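Local coordinates for similar to hydroxylamine oxidoreductase (Kuenenia stuttgartiensis, PDB 6H5L), which acts as a multihaem c-type cytochrome reductase of the hydroxylamine oxidoreductase family, forming a 60-haem complex with a partner protein in an anammox bacterium, at the interface of chains A and B. Sequence-based numbering; all coordinates share one arbitrary frame. Chains: chain A/B, Similar to hydroxylamine oxidoreductase.

The interface of chains A and B. Residues chain A 49-50, 194, 197; chain B 362, 364-365, 475.
The phenol oxygen OH of B:Tyr362 is met from two directions, by A:His197 of the neighbouring subunit and by the backbone of its own chain, in a subunit interface of this hydroxylamine oxidoreductase-like multihaem cytochrome. It gives its hydrogen to the carbonyl O of B:Thr475 at 2.6 Å, lying 19° out of the carbonyl plane, which ties helix 356-389 to the end of helix 455-476. From chain A, NE2 of the A:His197 imidazole donates a weak bond to OH of B:Tyr362 at 3.1 Å. The two rings stand edge to face, their planes 73° apart, and the CE1/NE2 edge of the imidazole points at the tyrosine face, near its CE1 and CZ rim. Over one face of the imidazole sits the methyl CG2 of B:Thr475, 3.8 Å from the ring centroid. With CG turned away from the backbone N (chi1 169°), the histidine side chain extends from helix 197-202 to make both contacts. A phenylalanine in place of B:Tyr362 would probably keep much of the ring packing but leave the B:Thr475 carbonyl and the imidazole NE2 without their shared partner. Farther along the tyrosine ring, CD1 of A:Leu50 packs against CD1 of B:Tyr362 at 3.4 Å. Beside it, the hydroxyl OG of B:Ser365 reaches water 1 at 2.6 Å, and the same water bonds to the backbone N of A:Leu50, bridging the interface. The bent end of A:Met49 brings its methyl CE to the backbone of B:Ser365, while its sulfur lies across the aliphatic chain of B:Lys364. The backbone N of A:Met49 donates to the phenol OH of A:Tyr194 (3.2 Å), bracing the loop within chain A.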
loop_
_atom_site.group_PDB
_atom_site.type_symbol
_atom_site.label_atom_id
_atom_site.label_comp_id
_atom_site.label_asym_id
_atom_site.label_seq_id
_atom_site.Cartn_x
_atom_site.Cartn_y
_atom_site.Cartn_z
ATOM N N MET A 49 38.339 22.631 33.779
ATOM C CA MET A 49 38.645 21.294 33.273
ATOM C C MET A 49 38.084 21.079 31.871
ATOM O O MET A 49 38.775 20.563 30.984
ATOM C CB MET A 49 38.099 20.237 34.234
ATOM C CG MET A 49 38.819 20.165 35.568
ATOM S SD MET A 49 37.951 19.106 36.739
ATOM C CE MET A 49 36.497 20.095 37.079
ATOM N N LEU A 50 36.832 21.481 31.648
ATOM C CA LEU A 50 36.164 21.214 30.380
ATOM C C LEU A 50 36.713 22.037 29.223
ATOM O O LEU A 50 36.282 21.830 28.083
ATOM C CB LEU A 50 34.665 21.463 30.522
ATOM C CG LEU A 50 33.913 20.470 31.406
ATOM C CD1 LEU A 50 32.674 21.122 31.986
ATOM C CD2 LEU A 50 33.545 19.228 30.609
ATOM N N TYR A 194 34.891 28.342 38.606
ATOM C CA TYR A 194 33.888 27.414 38.101
ATOM C C TYR A 194 32.468 27.945 38.218
ATOM O O TYR A 194 31.539 27.288 37.737
ATOM C CB TYR A 194 34.013 26.070 38.817
ATOM C CG TYR A 194 35.185 25.260 38.317
ATOM C CD1 TYR A 194 35.046 24.407 37.230
ATOM C CD2 TYR A 194 36.433 25.363 38.916
ATOM C CE1 TYR A 194 36.116 23.670 36.759
ATOM C CE2 TYR A 194 37.508 24.630 38.453
ATOM C CZ TYR A 194 37.343 23.785 37.376
ATOM O OH TYR A 194 38.415 23.056 36.916
ATOM N N HIS A 197 31.001 28.370 34.740
ATOM C CA HIS A 197 30.881 27.112 34.007
ATOM C C HIS A 197 30.112 27.298 32.705
ATOM O O HIS A 197 30.540 26.831 31.644
ATOM C CB HIS A 197 30.195 26.071 34.896
ATOM C CG HIS A 197 29.777 24.826 34.175
ATOM N ND1 HIS A 197 30.579 23.706 34.098
ATOM C CD2 HIS A 197 28.636 24.517 33.516
ATOM C CE1 HIS A 197 29.951 22.766 33.416
ATOM N NE2 HIS A 197 28.771 23.231 33.051
ATOM N N TYR B 362 32.995 16.568 33.338
ATOM C CA TYR B 362 31.839 17.449 33.458
ATOM C C TYR B 362 31.242 17.391 34.858
ATOM O O TYR B 362 30.984 18.430 35.475
ATOM C CB TYR B 362 30.776 17.102 32.415
ATOM C CG TYR B 362 29.680 18.136 32.395
ATOM C CD1 TYR B 362 29.802 19.281 31.623
ATOM C CD2 TYR B 362 28.544 17.994 33.182
ATOM C CE1 TYR B 362 28.820 20.245 31.616
ATOM C CE2 TYR B 362 27.555 18.955 33.182
ATOM C CZ TYR B 362 27.699 20.077 32.396
ATOM O OH TYR B 362 26.723 21.043 32.386
ATOM N N LYS B 364 32.648 16.496 37.565
ATOM C CA LYS B 364 33.588 17.144 38.474
ATOM C C LYS B 364 33.470 18.662 38.410
ATOM O O LYS B 364 33.716 19.346 39.410
ATOM C CB LYS B 364 35.018 16.700 38.162
ATOM C CG LYS B 364 35.421 15.418 38.873
ATOM C CD LYS B 364 36.455 14.633 38.086
ATOM C CE LYS B 364 37.735 15.420 37.868
ATOM N NZ LYS B 364 38.708 14.644 37.046
ATOM N N SER B 365 33.091 19.206 37.252
ATOM C CA SER B 365 32.825 20.639 37.162
ATOM C C SER B 365 31.528 21.005 37.873
ATOM O O SER B 365 31.415 22.102 38.431
ATOM C CB SER B 365 32.772 21.077 35.703
ATOM O OG SER B 365 33.993 20.799 35.038
ATOM N N THR B 475 23.782 23.647 35.712
ATOM C CA THR B 475 25.078 22.991 35.578
ATOM C C THR B 475 24.925 21.476 35.509
ATOM O O THR B 475 25.600 20.814 34.712
ATOM C CB THR B 475 25.992 23.384 36.742
ATOM O OG1 THR B 475 26.143 24.808 36.771
ATOM C CG2 THR B 475 27.363 22.737 36.594
HETATM O O HOH W 1 35.110 22.724 33.622
#